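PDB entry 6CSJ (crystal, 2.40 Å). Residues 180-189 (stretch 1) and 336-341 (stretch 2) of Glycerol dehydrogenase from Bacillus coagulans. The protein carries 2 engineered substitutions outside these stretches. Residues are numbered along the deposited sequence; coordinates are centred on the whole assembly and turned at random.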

ATOM      1  N   ARG A 180     -11.149  12.229  -3.974  1.00 16.27           N
ATOM      2  CA  ARG A 180     -12.302  13.036  -4.415  1.00 16.50           C
ATOM      3  C   ARG A 180     -13.094  13.540  -3.216  1.00 15.37           C
ATOM      4  O   ARG A 180     -13.416  14.723  -3.137  1.00 14.37           O
ATOM      5  N   ALA A 181     -13.397  12.633  -2.290  1.00 15.14           N
ATOM      6  CA  ALA A 181     -14.131  12.986  -1.073  1.00 16.23           C
ATOM      7  C   ALA A 181     -13.418  14.065  -0.252  1.00 16.25           C
ATOM      8  O   ALA A 181     -14.030  15.061   0.141  1.00 17.49           O
ATOM      9  N   THR A 182     -12.125  13.855  -0.012  1.00 15.54           N
ATOM     10  CA  THR A 182     -11.297  14.782   0.749  1.00 16.60           C
ATOM     11  C   THR A 182     -11.221  16.166   0.098  1.00 17.05           C
ATOM     12  O   THR A 182     -11.350  17.184   0.783  1.00 20.71           O
ATOM     13  N   LYS A 183     -11.028  16.209  -1.217  1.00 18.56           N
ATOM     14  CA  LYS A 183     -10.984  17.493  -1.924  1.00 19.50           C
ATOM     15  C   LYS A 183     -12.345  18.208  -1.887  1.00 21.49           C
ATOM     16  O   LYS A 183     -12.395  19.424  -1.660  1.00 16.23           O
ATOM     17  N   ARG A 184     -13.433  17.448  -2.087  1.00 23.80           N
ATOM     18  CA  ARG A 184     -14.804  17.968  -1.957  1.00 25.70           C
ATOM     19  C   ARG A 184     -15.034  18.572  -0.582  1.00 24.62           C
ATOM     20  O   ARG A 184     -15.584  19.662  -0.470  1.00 24.64           O
ATOM     21  N   ALA A 185     -14.595  17.858   0.455  1.00 21.89           N
ATOM     22  CA  ALA A 185     -14.684  18.324   1.837  1.00 21.10           C
ATOM     23  C   ALA A 185     -13.769  19.499   2.183  1.00 18.52           C
ATOM     24  O   ALA A 185     -13.930  20.081   3.240  1.00 17.19           O
ATOM     25  N   ASN A 186     -12.817  19.838   1.315  1.00 20.21           N
ATOM     26  CA  ASN A 186     -11.777  20.838   1.607  1.00 19.95           C
ATOM     27  C   ASN A 186     -10.926  20.474   2.840  1.00 20.05           C
ATOM     28  O   ASN A 186     -10.444  21.351   3.550  1.00 20.53           O
ATOM     29  N   LYS A 187     -10.740  19.174   3.069  1.00 20.14           N
ATOM     30  CA  LYS A 187      -9.980  18.651   4.215  1.00 22.32           C
ATOM     31  C   LYS A 187      -8.515  18.394   3.796  1.00 23.11           C
ATOM     32  O   LYS A 187      -8.152  18.538   2.627  1.00 23.29           O
ATOM     33  N   THR A 188      -7.686  18.031   4.772  1.00 20.14           N
ATOM     34  CA  THR A 188      -6.259  17.899   4.578  1.00 18.72           C
ATOM     35  C   THR A 188      -5.820  16.440   4.500  1.00 18.94           C
ATOM     36  O   THR A 188      -6.536  15.533   4.938  1.00 19.09           O
ATOM     37  N   THR A 189      -4.620  16.253   3.944  1.00 19.60           N
ATOM     38  CA  THR A 189      -4.057  14.940   3.637  1.00 21.48           C
ATOM     39  C   THR A 189      -2.908  14.567   4.595  1.00 22.94           C
ATOM     40  O   THR A 189      -2.451  15.410   5.380  1.00 23.26           O
ATOM     41  N   ILE A 336     -12.510   8.560   8.102  1.00 16.85           N
ATOM     42  CA  ILE A 336     -13.906   8.644   7.672  1.00 18.67           C
ATOM     43  C   ILE A 336     -14.497  10.056   7.757  1.00 18.23           C
ATOM     44  O   ILE A 336     -15.404  10.381   7.002  1.00 21.17           O
ATOM     45  N   TYR A 337     -13.969  10.890   8.649  1.00 16.80           N
ATOM     46  CA  TYR A 337     -14.435  12.271   8.774  1.00 19.77           C
ATOM     47  C   TYR A 337     -13.956  13.205   7.668  1.00 20.66           C
ATOM     48  O   TYR A 337     -14.317  14.378   7.672  1.00 20.90           O
ATOM     49  N   ASN A 338     -13.157  12.695   6.721  1.00 21.29           N
ATOM     50  CA  ASN A 338     -12.827  13.451   5.502  1.00 20.97           C
ATOM     51  C   ASN A 338     -13.932  13.406   4.447  1.00 21.05           C
ATOM     52  O   ASN A 338     -13.833  14.108   3.436  1.00 22.30           O
ATOM     53  N   MET A 339     -14.968  12.588   4.665  1.00 20.55           N
ATOM     54  CA  MET A 339     -16.171  12.645   3.828  1.00 20.89           C
ATOM     55  C   MET A 339     -16.791  14.053   3.924  1.00 18.64           C
ATOM     56  O   MET A 339     -16.758  14.663   4.995  1.00 16.20           O
ATOM     57  N   PRO A 340     -17.342  14.586   2.816  1.00 19.06           N
ATOM     58  CA  PRO A 340     -17.897  15.954   2.847  1.00 19.72           C
ATOM     59  C   PRO A 340     -19.314  16.064   3.456  1.00 19.81           C
ATOM     60  O   PRO A 340     -20.062  16.965   3.122  1.00 22.30           O
ATOM     61  N   PHE A 341     -19.675  15.147   4.346  1.00 21.36           N
ATOM     62  CA  PHE A 341     -20.951  15.170   5.064  1.00 21.33           C
ATOM     63  C   PHE A 341     -20.740  14.558   6.455  1.00 20.77           C
ATOM     64  O   PHE A 341     -19.700  13.958   6.717  1.00 20.01           O
TER

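The last turns of a helix meet a 3-10 segment and the loop that follows it, burying 383 Å² in all, and Asn 338, Pro 340 and Lys 187 carry most of the contact. Asn 338 (chi1 m) has its CA-to-CB bond sideways to the first stretch: its CB sits 3.6 Å from OG1 of Thr 182 (also m), while its OD1 approaches CB of Lys 187 at 3.4 Å. Its ND2 is hydrogen-bonded elsewhere in the structure. CB of Ala 185, the whole of its side chain, lies 3.2 Å from O of Asn 338, a close fit for a lone methyl.

The CA-to-CB bond of Pro 340 points toward the helix, and its ring is C-gamma endo. Its CB lies 3.8 Å from CB of Ala 185, its CD 4.2 Å from CB of Ala 181, and its CG 4.0 Å from CB of Arg 184, whose end then leads away. A compact apolar ring suits these van der Waals contacts with three CB atoms. Ala 181 also meets SD of Met 339 through its CB, at 3.9 Å; Met 339 (m, m, m) has its CA-to-CB bond directed away.

Past the helix, the CA-to-CB bond of Lys 187 points toward the second stretch. Its m, m, t, p chain brings NZ to O of Tyr 337, 2.8 Å away, in a weak hydrogen bond, so a long, flexible side chain can place its charged amine against a backbone carbonyl.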

ATOM      1  CB  ARG A 180     -13.221  12.221  -5.329  1.00 17.28           C
ATOM      2  CG  ARG A 180     -14.372  13.012  -5.945  1.00 18.14           C
ATOM      3  CD  ARG A 180     -15.145  12.191  -6.981  1.00 19.59           C
ATOM      4  NE  ARG A 180     -15.887  11.097  -6.359  1.00 20.25           N
ATOM      5  CZ  ARG A 180     -16.637  10.207  -7.022  1.00 19.58           C
ATOM      6  NH1 ARG A 180     -16.737  10.252  -8.343  1.00 22.12           N
ATOM      7  NH2 ARG A 180     -17.284   9.248  -6.364  1.00 19.01           N
ATOM      8  CB  ALA A 181     -14.366  11.739  -0.230  1.00 15.69           C
ATOM      9  CB  THR A 182      -9.876  14.226   0.955  1.00 16.58           C
ATOM     10  OG1 THR A 182      -9.929  12.981   1.670  1.00 15.70           O
ATOM     11  CG2 THR A 182      -9.012  15.217   1.731  1.00 18.08           C
ATOM     12  CB  LYS A 183     -10.515  17.308  -3.359  1.00 19.36           C
ATOM     13  CG  LYS A 183     -10.122  18.599  -4.066  1.00 18.66           C
ATOM     14  CD  LYS A 183      -9.491  18.302  -5.409  1.00 20.17           C
ATOM     15  CE  LYS A 183      -8.708  19.484  -5.945  1.00 21.45           C
ATOM     16  NZ  LYS A 183      -9.612  20.600  -6.311  1.00 24.23           N
ATOM     17  CB  ARG A 184     -15.854  16.867  -2.185  1.00 32.97           C
ATOM     18  CG  ARG A 184     -16.490  16.829  -3.563  1.00 38.43           C
ATOM     19  CD  ARG A 184     -17.310  15.543  -3.721  1.00 43.90           C
ATOM     20  NE  ARG A 184     -17.478  15.135  -5.125  1.00 40.52           N
ATOM     21  CZ  ARG A 184     -17.986  13.968  -5.543  1.00 36.35           C
ATOM     22  NH1 ARG A 184     -18.379  13.028  -4.689  1.00 31.21           N
ATOM     23  NH2 ARG A 184     -18.093  13.734  -6.852  1.00 46.87           N
ATOM     24  CB  ALA A 185     -14.409  17.166   2.792  1.00 21.70           C
ATOM     25  CB  ASN A 186     -12.400  22.236   1.756  1.00 20.06           C
ATOM     26  CG  ASN A 186     -11.408  23.349   1.505  1.00 22.36           C
ATOM     27  OD1 ASN A 186     -10.684  23.329   0.524  1.00 27.59           O
ATOM     28  ND2 ASN A 186     -11.373  24.333   2.386  1.00 20.47           N
ATOM     29  CB  LYS A 187     -10.614  17.359   4.751  1.00 26.40           C
ATOM     30  CG  LYS A 187     -11.964  17.547   5.422  1.00 28.83           C
ATOM     31  CD  LYS A 187     -11.830  18.096   6.818  1.00 31.16           C
ATOM     32  CE  LYS A 187     -13.205  18.405   7.419  1.00 33.02           C
ATOM     33  NZ  LYS A 187     -13.928  17.169   7.838  1.00 35.21           N
ATOM     34  CB  THR A 188      -5.473  18.598   5.697  1.00 17.23           C
ATOM     35  OG1 THR A 188      -5.829  18.028   6.943  1.00 21.90           O
ATOM     36  CG2 THR A 188      -5.759  20.078   5.734  1.00 16.59           C
ATOM     37  CB  THR A 189      -3.543  14.939   2.181  1.00 21.48           C
ATOM     38  OG1 THR A 189      -2.369  15.763   2.061  1.00 20.78           O
ATOM     39  CG2 THR A 189      -4.612  15.485   1.245  1.00 22.18           C
ATOM     40  CB  ILE A 336     -14.800   7.646   8.447  1.00 17.44           C
ATOM     41  CG1 ILE A 336     -16.078   7.339   7.667  1.00 17.27           C
ATOM     42  CG2 ILE A 336     -15.079   8.125   9.864  1.00 17.90           C
ATOM     43  CD1 ILE A 336     -16.637   5.959   7.961  1.00 18.73           C
ATOM     44  CB  TYR A 337     -14.112  12.830  10.182  1.00 20.50           C
ATOM     45  CG  TYR A 337     -14.795  11.990  11.245  1.00 21.94           C
ATOM     46  CD1 TYR A 337     -16.187  12.018  11.389  1.00 21.58           C
ATOM     47  CD2 TYR A 337     -14.064  11.106  12.052  1.00 19.94           C
ATOM     48  CE1 TYR A 337     -16.825  11.211  12.325  1.00 22.94           C
ATOM     49  CE2 TYR A 337     -14.701  10.310  12.993  1.00 21.90           C
ATOM     50  CZ  TYR A 337     -16.077  10.364  13.119  1.00 20.61           C
ATOM     51  OH  TYR A 337     -16.707   9.573  14.026  1.00 21.30           O
ATOM     52  CB  ASN A 338     -11.511  12.974   4.886  1.00 21.49           C
ATOM     53  CG  ASN A 338     -10.303  13.373   5.701  1.00 22.90           C
ATOM     54  OD1 ASN A 338     -10.318  14.373   6.435  1.00 27.38           O
ATOM     55  ND2 ASN A 338      -9.235  12.598   5.568  1.00 21.34           N
ATOM     56  CB  MET A 339     -17.187  11.588   4.265  1.00 22.53           C
ATOM     57  CG  MET A 339     -16.748  10.128   4.106  1.00 24.63           C
ATOM     58  SD  MET A 339     -16.123   9.644   2.485  1.00 25.46           S
ATOM     59  CE  MET A 339     -17.623   9.698   1.487  1.00 25.52           C
ATOM     60  CB  PRO A 340     -17.885  16.350   1.364  1.00 18.06           C
ATOM     61  CG  PRO A 340     -18.105  15.059   0.642  1.00 17.93           C
ATOM     62  CD  PRO A 340     -17.483  13.970   1.479  1.00 18.70           C
ATOM     63  CB  PHE A 341     -22.053  14.416   4.285  1.00 19.64           C
ATOM     64  CG  PHE A 341     -21.620  13.089   3.709  1.00 20.24           C
ATOM     65  CD1 PHE A 341     -21.653  11.922   4.474  1.00 20.99           C
ATOM     66  CD2 PHE A 341     -21.196  13.004   2.390  1.00 21.49           C
ATOM     67  CE1 PHE A 341     -21.265  10.703   3.937  1.00 20.53           C
ATOM     68  CE2 PHE A 341     -20.804  11.775   1.845  1.00 23.78           C
ATOM     69  CZ  PHE A 341     -20.843  10.624   2.631  1.00 21.63           C
TER